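Local coordinates for protein Exo-poly-alpha-D-galacturonosidase (PDB 3JUR) that probably hydrolyses polygalacturonan chains of pectin, acting as a heat-active exopolygalacturonase of glycosyl hydrolase family 28, at residues G107-N112 and G273-V278; S267-D272 and S332-Y337; I358-D363 and P371-V376. All coordinates share one frame; numbering follows the deposited sequence.

Contact 1 (G107-N112 and G273-V278)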
ATOM      1  N   GLY D 107     -32.942  22.478 -20.653  1.00 22.72           N
ATOM      2  CA  GLY D 107     -33.469  21.262 -21.267  1.00 22.24           C
ATOM      3  C   GLY D 107     -34.893  21.307 -21.806  1.00 22.16           C
ATOM      4  O   GLY D 107     -35.393  20.295 -22.301  1.00 21.92           O
ATOM      5  N   ILE D 108     -35.552  22.459 -21.714  1.00 21.93           N
ATOM      6  CA  ILE D 108     -36.911  22.599 -22.257  1.00 22.03           C
ATOM      7  C   ILE D 108     -36.971  23.709 -23.316  1.00 22.40           C
ATOM      8  O   ILE D 108     -36.520  24.834 -23.075  1.00 22.54           O
ATOM      9  CB  ILE D 108     -37.983  22.834 -21.142  1.00 22.08           C
ATOM     10  CG1 ILE D 108     -38.013  21.661 -20.151  1.00 21.09           C
ATOM     11  CG2 ILE D 108     -39.384  23.035 -21.754  1.00 21.45           C
ATOM     12  CD1 ILE D 108     -38.704  21.965 -18.836  1.00 20.01           C
ATOM     13  N   GLU D 109     -37.521  23.371 -24.485  1.00 22.23           N
ATOM     14  CA  GLU D 109     -37.658  24.315 -25.593  1.00 22.44           C
ATOM     15  C   GLU D 109     -38.678  25.406 -25.294  1.00 22.06           C
ATOM     16  O   GLU D 109     -39.699  25.158 -24.650  1.00 22.01           O
ATOM     17  CB  GLU D 109     -38.066  23.586 -26.875  1.00 22.70           C
ATOM     18  CG  GLU D 109     -36.991  22.673 -27.442  1.00 23.77           C
ATOM     19  CD  GLU D 109     -37.309  22.202 -28.848  1.00 25.63           C
ATOM     20  OE1 GLU D 109     -36.359  21.981 -29.634  1.00 26.54           O
ATOM     21  OE2 GLU D 109     -38.506  22.055 -29.166  1.00 26.47           O
ATOM     22  N   LEU D 110     -38.387  26.613 -25.764  1.00 21.83           N
ATOM     23  CA  LEU D 110     -39.276  27.758 -25.585  1.00 21.45           C
ATOM     24  C   LEU D 110     -38.921  28.878 -26.564  1.00 21.51           C
ATOM     25  O   LEU D 110     -37.922  28.797 -27.286  1.00 21.53           O
ATOM     26  CB  LEU D 110     -39.193  28.278 -24.139  1.00 21.15           C
ATOM     27  CG  LEU D 110     -38.021  29.184 -23.741  1.00 20.73           C
ATOM     28  CD1 LEU D 110     -38.284  29.820 -22.398  1.00 20.10           C
ATOM     29  CD2 LEU D 110     -36.689  28.440 -23.731  1.00 19.33           C
ATOM     30  N   TYR D 111     -39.755  29.913 -26.590  1.00 21.55           N
ATOM     31  CA  TYR D 111     -39.401  31.165 -27.244  1.00 21.50           C
ATOM     32  C   TYR D 111     -39.027  32.181 -26.176  1.00 21.43           C
ATOM     33  O   TYR D 111     -39.796  32.441 -25.247  1.00 21.76           O
ATOM     34  CB  TYR D 111     -40.530  31.657 -28.156  1.00 21.37           C
ATOM     35  CG  TYR D 111     -40.540  30.937 -29.480  1.00 21.61           C
ATOM     36  CD1 TYR D 111     -40.012  31.534 -30.623  1.00 22.37           C
ATOM     37  CD2 TYR D 111     -41.045  29.642 -29.585  1.00 22.28           C
ATOM     38  CE1 TYR D 111     -40.007  30.863 -31.847  1.00 23.40           C
ATOM     39  CE2 TYR D 111     -41.041  28.962 -30.795  1.00 23.32           C
ATOM     40  CZ  TYR D 111     -40.522  29.575 -31.923  1.00 23.95           C
ATOM     41  OH  TYR D 111     -40.524  28.893 -33.122  1.00 25.11           O
ATOM     42  N   ASN D 112     -37.824  32.726 -26.303  1.00 21.46           N
ATOM     43  CA  ASN D 112     -37.236  33.575 -25.277  1.00 21.55           C
ATOM     44  C   ASN D 112     -36.189  34.497 -25.895  1.00 21.58           C
ATOM     45  O   ASN D 112     -35.945  34.440 -27.103  1.00 21.42           O
ATOM     46  CB  ASN D 112     -36.612  32.707 -24.172  1.00 21.44           C
ATOM     47  CG  ASN D 112     -36.217  33.507 -22.933  1.00 21.34           C
ATOM     48  OD1 ASN D 112     -36.861  34.497 -22.573  1.00 20.98           O
ATOM     49  ND2 ASN D 112     -35.153  33.068 -22.272  1.00 19.95           N
ATOM     50  N   GLY D 273     -37.818  16.389 -23.287  1.00 25.46           N
ATOM     51  CA  GLY D 273     -36.686  15.557 -23.687  1.00 25.43           C
ATOM     52  C   GLY D 273     -37.100  14.220 -24.281  1.00 25.53           C
ATOM     53  O   GLY D 273     -36.504  13.763 -25.255  1.00 25.39           O
ATOM     54  N   ARG D 274     -38.123  13.594 -23.696  1.00 25.82           N
ATOM     55  CA  ARG D 274     -38.674  12.342 -24.234  1.00 26.12           C
ATOM     56  C   ARG D 274     -39.418  12.541 -25.547  1.00 26.06           C
ATOM     57  O   ARG D 274     -39.350  11.683 -26.425  1.00 26.29           O
ATOM     58  CB  ARG D 274     -39.605  11.660 -23.233  1.00 26.09           C
ATOM     59  CG  ARG D 274     -38.895  10.951 -22.125  1.00 26.31           C
ATOM     60  CD  ARG D 274     -39.880  10.461 -21.087  1.00 27.16           C
ATOM     61  NE  ARG D 274     -39.412  10.881 -19.777  1.00 29.61           N
ATOM     62  CZ  ARG D 274     -40.067  11.697 -18.960  1.00 29.08           C
ATOM     63  NH1 ARG D 274     -41.265  12.159 -19.274  1.00 27.01           N
ATOM     64  NH2 ARG D 274     -39.514  12.028 -17.805  1.00 29.97           N
ATOM     65  N   ARG D 275     -40.143  13.653 -25.665  1.00 26.28           N
ATOM     66  CA  ARG D 275     -40.869  14.000 -26.894  1.00 26.24           C
ATOM     67  C   ARG D 275     -39.916  14.091 -28.091  1.00 26.16           C
ATOM     68  O   ARG D 275     -40.143  13.439 -29.114  1.00 26.33           O
ATOM     69  CB  ARG D 275     -41.654  15.316 -26.727  1.00 26.38           C
ATOM     70  CG  ARG D 275     -42.322  15.840 -28.019  1.00 27.09           C
ATOM     71  CD  ARG D 275     -42.946  17.228 -27.845  1.00 27.82           C
ATOM     72  NE  ARG D 275     -41.970  18.260 -27.470  1.00 29.41           N
ATOM     73  CZ  ARG D 275     -41.324  19.046 -28.333  1.00 29.64           C
ATOM     74  NH1 ARG D 275     -41.535  18.931 -29.637  1.00 29.98           N
ATOM     75  NH2 ARG D 275     -40.460  19.954 -27.890  1.00 30.21           N
ATOM     76  N   ILE D 276     -38.856  14.890 -27.950  1.00 25.88           N
ATOM     77  CA  ILE D 276     -37.863  15.071 -29.015  1.00 25.54           C
ATOM     78  C   ILE D 276     -37.089  13.766 -29.231  1.00 25.52           C
ATOM     79  O   ILE D 276     -36.825  13.375 -30.370  1.00 25.54           O
ATOM     80  CB  ILE D 276     -36.935  16.275 -28.720  1.00 25.60           C
ATOM     81  CG1 ILE D 276     -37.748  17.575 -28.743  1.00 25.59           C
ATOM     82  CG2 ILE D 276     -35.790  16.361 -29.736  1.00 25.55           C
ATOM     83  CD1 ILE D 276     -37.153  18.698 -27.927  1.00 26.43           C
ATOM     84  N   GLY D 277     -36.754  13.094 -28.130  1.00 25.16           N
ATOM     85  CA  GLY D 277     -36.155  11.758 -28.154  1.00 24.96           C
ATOM     86  C   GLY D 277     -34.872  11.609 -28.957  1.00 24.71           C
ATOM     87  O   GLY D 277     -34.676  10.595 -29.619  1.00 24.73           O
ATOM     88  N   VAL D 278     -34.006  12.620 -28.910  1.00 24.33           N
ATOM     89  CA  VAL D 278     -32.725  12.570 -29.614  1.00 23.92           C
ATOM     90  C   VAL D 278     -31.591  12.580 -28.593  1.00 23.74           C
ATOM     91  O   VAL D 278     -31.503  13.497 -27.777  1.00 23.72           O
ATOM     92  CB  VAL D 278     -32.555  13.735 -30.633  1.00 23.94           C
ATOM     93  CG1 VAL D 278     -31.155  13.721 -31.242  1.00 23.01           C
ATOM     94  CG2 VAL D 278     -33.610  13.647 -31.738  1.00 23.84           C
TER
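R275 and E109 meet in a single-pronged salt bridge: NH2 of R275 donates to OE2 of E109 over 3.1 Å, with an N-H...O angle of 156°. The two ends of this bond differ. The acceptor lies in the guanidinium plane of R275, at its edge, whereas the donor comes in from above the carboxylate of E109, 48° out of its plane; the side chains cross at about a right angle. R275 starts with CG anti to the backbone N (chi1 174°) and then bends at chi3, which folds the guanidinium back over its neighbour, so that CG1 of I276 lies 3.7 Å above the guanidinium plane, toward its rim. The same NH2 also forms a salt bridge with OD1 of D272, one turn earlier in the helix. The other carboxylate oxygen, OE1 of E109, is hydrogen-bonded to the OH of Y196, so both oxygens of this buried acid have a partner.

Here strand 108-112, paired antiparallel with 103-105, packs against the short helix 270-276, both set on the flank of the right-handed parallel beta-helix of the family 28 fold. The backbone of E109 is bound as well: its N donates to OD2 of D272 and its O accepts from NH1 of R180. I276 adds a van der Waals contact, its CD1 methyl lying against the carboxylate carbon CD of E109 at 3.6 Å, with the two side chains approaching from opposite directions; I276 also touches R104 of the paired strand.

Contact 2 (S267-D272 and S332-Y337)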
ATOM      1  N   SER D 267     -29.417  16.256 -23.203  1.00 25.44           N
ATOM      2  CA  SER D 267     -30.344  15.845 -24.272  1.00 25.27           C
ATOM      3  C   SER D 267     -31.819  16.084 -23.919  1.00 25.25           C
ATOM      4  O   SER D 267     -32.702  15.292 -24.284  1.00 25.17           O
ATOM      5  CB  SER D 267     -30.122  14.376 -24.670  1.00 25.31           C
ATOM      6  OG  SER D 267     -30.324  13.509 -23.571  1.00 25.12           O
ATOM      7  N   GLY D 268     -32.084  17.184 -23.223  1.00 25.14           N
ATOM      8  CA  GLY D 268     -33.452  17.556 -22.877  1.00 24.69           C
ATOM      9  C   GLY D 268     -33.902  17.038 -21.522  1.00 24.61           C
ATOM     10  O   GLY D 268     -33.349  16.074 -20.985  1.00 23.99           O
ATOM     11  N   ARG D 269     -34.928  17.682 -20.986  1.00 24.68           N
ATOM     12  CA  ARG D 269     -35.409  17.415 -19.642  1.00 24.70           C
ATOM     13  C   ARG D 269     -36.836  16.877 -19.678  1.00 24.59           C
ATOM     14  O   ARG D 269     -37.700  17.426 -20.364  1.00 24.39           O
ATOM     15  CB  ARG D 269     -35.345  18.709 -18.825  1.00 24.70           C
ATOM     16  CG  ARG D 269     -35.886  18.621 -17.405  1.00 25.38           C
ATOM     17  CD  ARG D 269     -35.953  20.005 -16.768  1.00 25.95           C
ATOM     18  NE  ARG D 269     -34.622  20.526 -16.453  1.00 27.35           N
ATOM     19  CZ  ARG D 269     -34.130  20.650 -15.221  1.00 28.14           C
ATOM     20  NH1 ARG D 269     -32.902  21.126 -15.037  1.00 28.43           N
ATOM     21  NH2 ARG D 269     -34.861  20.298 -14.170  1.00 27.96           N
ATOM     22  N   ASP D 270     -37.067  15.795 -18.937  1.00 24.62           N
ATOM     23  CA  ASP D 270     -38.408  15.251 -18.696  1.00 24.74           C
ATOM     24  C   ASP D 270     -39.241  15.086 -19.980  1.00 24.78           C
ATOM     25  O   ASP D 270     -38.700  14.686 -21.015  1.00 24.98           O
ATOM     26  CB  ASP D 270     -39.132  16.077 -17.617  1.00 24.72           C
ATOM     27  CG  ASP D 270     -38.340  16.165 -16.305  1.00 25.52           C
ATOM     28  OD1 ASP D 270     -37.406  15.362 -16.089  1.00 25.79           O
ATOM     29  OD2 ASP D 270     -38.651  17.045 -15.476  1.00 27.23           O
ATOM     30  N   ALA D 271     -40.537  15.390 -19.916  1.00 24.61           N
ATOM     31  CA  ALA D 271     -41.442  15.183 -21.051  1.00 24.96           C
ATOM     32  C   ALA D 271     -40.928  15.754 -22.381  1.00 25.05           C
ATOM     33  O   ALA D 271     -41.003  15.079 -23.409  1.00 24.95           O
ATOM     34  CB  ALA D 271     -42.842  15.709 -20.739  1.00 24.75           C
ATOM     35  N   ASP D 272     -40.394  16.975 -22.349  1.00 25.24           N
ATOM     36  CA  ASP D 272     -39.881  17.641 -23.556  1.00 25.78           C
ATOM     37  C   ASP D 272     -38.698  16.878 -24.156  1.00 25.60           C
ATOM     38  O   ASP D 272     -38.595  16.737 -25.377  1.00 25.67           O
ATOM     39  CB  ASP D 272     -39.471  19.082 -23.246  1.00 25.90           C
ATOM     40  CG  ASP D 272     -39.728  20.025 -24.403  1.00 26.89           C
ATOM     41  OD1 ASP D 272     -40.898  20.170 -24.803  1.00 29.29           O
ATOM     42  OD2 ASP D 272     -38.764  20.637 -24.904  1.00 28.14           O
ATOM     43  N   SER D 332     -35.585  10.046 -11.164  1.00 20.49           N
ATOM     44  CA  SER D 332     -36.712   9.284 -11.713  1.00 20.86           C
ATOM     45  C   SER D 332     -37.816  10.125 -12.391  1.00 21.30           C
ATOM     46  O   SER D 332     -38.842   9.578 -12.800  1.00 21.44           O
ATOM     47  CB  SER D 332     -37.294   8.316 -10.668  1.00 21.00           C
ATOM     48  OG  SER D 332     -37.713   8.997  -9.498  1.00 21.20           O
ATOM     49  N   ARG D 333     -37.611  11.435 -12.518  1.00 21.55           N
ATOM     50  CA  ARG D 333     -38.464  12.247 -13.399  1.00 22.39           C
ATOM     51  C   ARG D 333     -37.922  12.230 -14.832  1.00 22.28           C
ATOM     52  O   ARG D 333     -38.653  12.561 -15.763  1.00 22.42           O
ATOM     53  CB  ARG D 333     -38.568  13.714 -12.943  1.00 22.69           C
ATOM     54  CG  ARG D 333     -38.513  13.954 -11.450  1.00 24.68           C
ATOM     55  CD  ARG D 333     -39.840  14.391 -10.883  1.00 27.57           C
ATOM     56  NE  ARG D 333     -40.065  15.823 -11.041  1.00 30.47           N
ATOM     57  CZ  ARG D 333     -40.721  16.585 -10.165  1.00 31.51           C
ATOM     58  NH1 ARG D 333     -41.202  16.064  -9.043  1.00 31.41           N
ATOM     59  NH2 ARG D 333     -40.883  17.879 -10.410  1.00 31.74           N
ATOM     60  N   ARG D 334     -36.649  11.849 -15.000  1.00 22.08           N
ATOM     61  CA  ARG D 334     -35.931  12.033 -16.268  1.00 21.68           C
ATOM     62  C   ARG D 334     -36.139  10.947 -17.313  1.00 21.63           C
ATOM     63  O   ARG D 334     -36.154  11.241 -18.506  1.00 21.40           O
ATOM     64  CB  ARG D 334     -34.421  12.181 -16.038  1.00 21.89           C
ATOM     65  CG  ARG D 334     -33.982  13.415 -15.276  1.00 21.24           C
ATOM     66  CD  ARG D 334     -34.068  14.694 -16.107  1.00 21.33           C
ATOM     67  NE  ARG D 334     -33.461  15.788 -15.357  1.00 21.63           N
ATOM     68  CZ  ARG D 334     -34.075  16.478 -14.395  1.00 21.83           C
ATOM     69  NH1 ARG D 334     -35.342  16.223 -14.076  1.00 20.96           N
ATOM     70  NH2 ARG D 334     -33.417  17.433 -13.754  1.00 21.04           N
ATOM     71  N   GLY D 335     -36.254   9.696 -16.880  1.00 21.45           N
ATOM     72  CA  GLY D 335     -36.193   8.567 -17.810  1.00 21.95           C
ATOM     73  C   GLY D 335     -34.883   8.623 -18.579  1.00 22.30           C
ATOM     74  O   GLY D 335     -33.871   9.098 -18.053  1.00 22.48           O
ATOM     75  N   GLY D 336     -34.906   8.150 -19.825  1.00 22.50           N
ATOM     76  CA  GLY D 336     -33.723   8.140 -20.680  1.00 22.65           C
ATOM     77  C   GLY D 336     -32.629   7.226 -20.166  1.00 23.01           C
ATOM     78  O   GLY D 336     -32.892   6.296 -19.387  1.00 23.20           O
ATOM     79  N   TYR D 337     -31.400   7.492 -20.603  1.00 22.98           N
ATOM     80  CA  TYR D 337     -30.247   6.668 -20.240  1.00 23.05           C
ATOM     81  C   TYR D 337     -28.941   7.462 -20.255  1.00 23.06           C
ATOM     82  O   TYR D 337     -28.843   8.512 -20.892  1.00 23.18           O
ATOM     83  CB  TYR D 337     -30.135   5.439 -21.164  1.00 23.03           C
ATOM     84  CG  TYR D 337     -30.032   5.778 -22.638  1.00 23.69           C
ATOM     85  CD1 TYR D 337     -28.794   6.079 -23.218  1.00 23.76           C
ATOM     86  CD2 TYR D 337     -31.170   5.806 -23.450  1.00 24.36           C
ATOM     87  CE1 TYR D 337     -28.690   6.397 -24.568  1.00 24.86           C
ATOM     88  CE2 TYR D 337     -31.074   6.129 -24.810  1.00 25.64           C
ATOM     89  CZ  TYR D 337     -29.823   6.421 -25.356  1.00 25.69           C
ATOM     90  OH  TYR D 337     -29.704   6.741 -26.689  1.00 27.91           O
TER
HETATM   91  O   HOH W   1     -37.181  18.548 -13.775  1.00 26.17           O
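A single water is gripped from both sides of the contact: it donates to OD2 of D270 at 2.7 Å, accepts from NH2 of R269 at 2.9 Å and accepts, weakly, from NH1 of R334. The contact joins two turns of the beta-helix that follow strands 263-265 and 327-329, next-but-one neighbours in one parallel sheet, with 299-301 between them. The first turn leads into helix 270-276, the second is the loop before strand 337-349, and their backbones come closest at D270 and R334.

The other carboxylate oxygen, OD1 of D270, receives a salt bridge from NH1 of R334, 3.0 Å long with an N-H...O angle of 138°. The bond is bent because the groups are skewed: NH1 of R334 meets OD1 on its syn side, 20° out of the carboxylate plane, and the oxygen is itself tilted from the guanidinium plane. R334 gets there by a bend at chi2 (-74°), which brings the centre of one guanidinium face under CG of R269.

R269 and R334 bring like charges together. NH2 of R334 stands over the rim of the R269 guanidinium, 3.2 Å from NH2 of R269; two donors at this distance make no hydrogen bond, and the planes are well off parallel. The proximity is probably tolerated because anionic and carbonyl partners surround the pair: D270 pairs with R334, E304 forms a salt bridge to NH1 of R269, and the NE atoms of R269 and R334 donate to the carbonyls of E106 and S303.

Two acceptors also come close, an approach that the positive charge of R334 probably eases: OD1 of D270 lies 3.1 Å from the carbonyl O of R333.

Contact 3 (I358-D363 and P371-V376)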
ATOM      1  N   ILE D 358     -21.705   9.466  -9.232  1.00 22.57           N
ATOM      2  CA  ILE D 358     -22.891   9.037  -9.976  1.00 22.84           C
ATOM      3  C   ILE D 358     -24.082   9.129  -9.040  1.00 23.04           C
ATOM      4  O   ILE D 358     -24.104   8.490  -7.980  1.00 23.15           O
ATOM      5  CB  ILE D 358     -22.755   7.616 -10.572  1.00 22.89           C
ATOM      6  CG1 ILE D 358     -21.489   7.519 -11.431  1.00 22.61           C
ATOM      7  CG2 ILE D 358     -24.010   7.254 -11.401  1.00 22.54           C
ATOM      8  CD1 ILE D 358     -21.233   6.135 -12.012  1.00 22.62           C
ATOM      9  N   ASN D 359     -25.049   9.957  -9.421  1.00 22.96           N
ATOM     10  CA  ASN D 359     -26.182  10.287  -8.556  1.00 22.95           C
ATOM     11  C   ASN D 359     -27.518  10.143  -9.284  1.00 22.84           C
ATOM     12  O   ASN D 359     -27.762  10.829 -10.297  1.00 22.04           O
ATOM     13  CB  ASN D 359     -26.018  11.713  -8.012  1.00 23.10           C
ATOM     14  CG  ASN D 359     -27.092  12.088  -7.003  1.00 24.52           C
ATOM     15  OD1 ASN D 359     -27.820  11.228  -6.490  1.00 25.61           O
ATOM     16  ND2 ASN D 359     -27.199  13.382  -6.714  1.00 25.30           N
ATOM     17  N   LEU D 360     -28.372   9.250  -8.781  1.00 22.38           N
ATOM     18  CA  LEU D 360     -29.695   9.061  -9.378  1.00 22.76           C
ATOM     19  C   LEU D 360     -30.796   9.720  -8.549  1.00 23.24           C
ATOM     20  O   LEU D 360     -31.978   9.433  -8.743  1.00 23.16           O
ATOM     21  CB  LEU D 360     -30.003   7.577  -9.624  1.00 22.40           C
ATOM     22  CG  LEU D 360     -29.500   6.936 -10.918  1.00 21.99           C
ATOM     23  CD1 LEU D 360     -27.971   6.871 -10.983  1.00 19.70           C
ATOM     24  CD2 LEU D 360     -30.116   5.547 -11.083  1.00 20.85           C
ATOM     25  N   ARG D 361     -30.394  10.616  -7.647  1.00 24.17           N
ATOM     26  CA  ARG D 361     -31.324  11.348  -6.783  1.00 25.29           C
ATOM     27  C   ARG D 361     -31.184  12.862  -6.945  1.00 25.43           C
ATOM     28  O   ARG D 361     -31.384  13.611  -5.990  1.00 25.33           O
ATOM     29  CB  ARG D 361     -31.099  10.983  -5.316  1.00 25.53           C
ATOM     30  CG  ARG D 361     -31.408   9.550  -4.971  1.00 27.71           C
ATOM     31  CD  ARG D 361     -30.635   9.149  -3.742  1.00 32.13           C
ATOM     32  NE  ARG D 361     -30.266   7.738  -3.789  1.00 35.48           N
ATOM     33  CZ  ARG D 361     -29.577   7.106  -2.843  1.00 36.25           C
ATOM     34  NH1 ARG D 361     -29.168   7.761  -1.760  1.00 37.16           N
ATOM     35  NH2 ARG D 361     -29.300   5.813  -2.982  1.00 35.70           N
ATOM     36  N   TYR D 362     -30.845  13.299  -8.152  1.00 25.92           N
ATOM     37  CA  TYR D 362     -30.636  14.712  -8.450  1.00 26.63           C
ATOM     38  C   TYR D 362     -31.830  15.597  -8.071  1.00 26.88           C
ATOM     39  O   TYR D 362     -32.970  15.294  -8.440  1.00 26.75           O
ATOM     40  CB  TYR D 362     -30.311  14.887  -9.929  1.00 26.61           C
ATOM     41  CG  TYR D 362     -29.928  16.294 -10.281  1.00 27.45           C
ATOM     42  CD1 TYR D 362     -28.666  16.792  -9.948  1.00 27.85           C
ATOM     43  CD2 TYR D 362     -30.825  17.139 -10.931  1.00 27.97           C
ATOM     44  CE1 TYR D 362     -28.308  18.088 -10.254  1.00 28.65           C
ATOM     45  CE2 TYR D 362     -30.469  18.442 -11.251  1.00 28.73           C
ATOM     46  CZ  TYR D 362     -29.206  18.903 -10.912  1.00 28.17           C
ATOM     47  OH  TYR D 362     -28.839  20.186 -11.223  1.00 30.35           O
ATOM     48  N   ASP D 363     -31.544  16.684  -7.350  1.00 27.60           N
ATOM     49  CA  ASP D 363     -32.556  17.631  -6.810  1.00 28.63           C
ATOM     50  C   ASP D 363     -33.585  16.993  -5.863  1.00 28.86           C
ATOM     51  O   ASP D 363     -34.592  17.621  -5.526  1.00 29.13           O
ATOM     52  CB  ASP D 363     -33.290  18.403  -7.928  1.00 28.99           C
ATOM     53  CG  ASP D 363     -32.476  19.569  -8.497  1.00 30.87           C
ATOM     54  OD1 ASP D 363     -31.362  19.846  -8.009  1.00 33.22           O
ATOM     55  OD2 ASP D 363     -32.961  20.219  -9.447  1.00 33.05           O
ATOM     56  N   PRO D 371     -34.265   6.115 -14.820  1.00 22.48           N
ATOM     57  CA  PRO D 371     -33.182   6.238 -15.802  1.00 22.40           C
ATOM     58  C   PRO D 371     -32.292   4.997 -15.860  1.00 22.30           C
ATOM     59  O   PRO D 371     -32.021   4.371 -14.831  1.00 22.25           O
ATOM     60  CB  PRO D 371     -32.387   7.446 -15.303  1.00 22.25           C
ATOM     61  CG  PRO D 371     -32.665   7.520 -13.849  1.00 21.94           C
ATOM     62  CD  PRO D 371     -34.014   6.920 -13.606  1.00 22.64           C
ATOM     63  N   VAL D 372     -31.850   4.646 -17.060  1.00 22.24           N
ATOM     64  CA  VAL D 372     -30.912   3.546 -17.224  1.00 22.20           C
ATOM     65  C   VAL D 372     -29.510   4.135 -17.092  1.00 22.44           C
ATOM     66  O   VAL D 372     -29.124   4.986 -17.889  1.00 22.03           O
ATOM     67  CB  VAL D 372     -31.084   2.840 -18.599  1.00 22.40           C
ATOM     68  CG1 VAL D 372     -30.050   1.724 -18.764  1.00 22.33           C
ATOM     69  CG2 VAL D 372     -32.507   2.286 -18.760  1.00 21.60           C
ATOM     70  N   VAL D 373     -28.772   3.717 -16.063  1.00 22.61           N
ATOM     71  CA  VAL D 373     -27.399   4.201 -15.848  1.00 22.65           C
ATOM     72  C   VAL D 373     -26.480   2.993 -15.737  1.00 23.09           C
ATOM     73  O   VAL D 373     -26.495   2.268 -14.727  1.00 22.98           O
ATOM     74  CB  VAL D 373     -27.266   5.124 -14.596  1.00 22.50           C
ATOM     75  CG1 VAL D 373     -25.846   5.669 -14.469  1.00 22.09           C
ATOM     76  CG2 VAL D 373     -28.266   6.294 -14.665  1.00 22.43           C
ATOM     77  N   ARG D 374     -25.709   2.759 -16.801  1.00 23.00           N
ATOM     78  CA  ARG D 374     -24.828   1.590 -16.891  1.00 23.19           C
ATOM     79  C   ARG D 374     -23.624   1.791 -17.810  1.00 22.73           C
ATOM     80  O   ARG D 374     -23.579   2.745 -18.599  1.00 22.58           O
ATOM     81  CB  ARG D 374     -25.610   0.333 -17.295  1.00 23.40           C
ATOM     82  CG  ARG D 374     -26.834   0.598 -18.145  1.00 26.39           C
ATOM     83  CD  ARG D 374     -26.675   0.263 -19.614  1.00 31.10           C
ATOM     84  NE  ARG D 374     -27.098  -1.106 -19.905  1.00 33.83           N
ATOM     85  CZ  ARG D 374     -27.791  -1.486 -20.976  1.00 35.19           C
ATOM     86  NH1 ARG D 374     -28.178  -0.608 -21.893  1.00 36.61           N
ATOM     87  NH2 ARG D 374     -28.110  -2.761 -21.130  1.00 34.56           N
ATOM     88  N   SER D 375     -22.650   0.888 -17.688  1.00 22.13           N
ATOM     89  CA  SER D 375     -21.476   0.840 -18.570  1.00 22.18           C
ATOM     90  C   SER D 375     -20.668   2.134 -18.586  1.00 22.29           C
ATOM     91  O   SER D 375     -20.557   2.812 -19.616  1.00 22.09           O
ATOM     92  CB  SER D 375     -21.890   0.418 -19.984  1.00 22.05           C
ATOM     93  OG  SER D 375     -22.546  -0.830 -19.911  1.00 22.58           O
ATOM     94  N   VAL D 376     -20.132   2.478 -17.419  1.00 22.52           N
ATOM     95  CA  VAL D 376     -19.253   3.627 -17.268  1.00 22.58           C
ATOM     96  C   VAL D 376     -17.869   3.077 -16.945  1.00 23.07           C
ATOM     97  O   VAL D 376     -17.712   2.233 -16.047  1.00 22.39           O
ATOM     98  CB  VAL D 376     -19.744   4.601 -16.155  1.00 23.05           C
ATOM     99  CG1 VAL D 376     -18.837   5.842 -16.067  1.00 22.17           C
ATOM    100  CG2 VAL D 376     -21.196   5.026 -16.402  1.00 22.85           C
TER
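V373 packs against L360 and I358 with its two methyls, one for each. CG2 meets CD1 of L360 at 3.7 Å, the closest approach in the contact, and the two side chains reach toward each other tip to tip. CG1 touches CG2 of I358 at 3.9 Å, but here the side chains slide past one another in opposite directions. With chi1 at -176°, V373 sets CG1 anti to the backbone N and CG2 beside it, which spreads the methyls to the two neighbours. The fit is looser toward P371, whose CG is 4.2 Å from CD2 of L360.

These residues belong to the interior of the beta-helix, where strand 357-359 of one parallel sheet and strand 372-379 of another enclose a core built from stacked coils. L328 and I403, from flanking strands, continue it around I358.

The outer side is solvent-facing and mixed: V372 points away from 358-363, while R374 forms a salt bridge with E339 and S375 a hydrogen bond with D402. At the end of strand 357-359, OD1 of N359 accepts from N of R361 at 2.9 Å in an Asx turn; the donor sits 59° above the side-chain carbonyl plane.

The three contacts lie along one beta-helix but differ in chemistry. Contact 3 is buried and wholly apolar, joining two sheets across the interior. Contacts 1 and 2 are partly buried and ionic, and both use helix 270-276: contact 1 ties it to the outlying strand 108-112, contact 2 ties the segment leading into it, at R269 and D270, to the loop 332-337. They touch directly, with O of G107 3.0 Å from N of R269 in a probable hydrogen bond, and their centres are 10 Å apart. Contact 2 also adjoins contact 3 through a probable backbone bond from N of V372 to O of G336. Contacts 1 and 3 do not touch, their nearest atoms being about 8 Å apart.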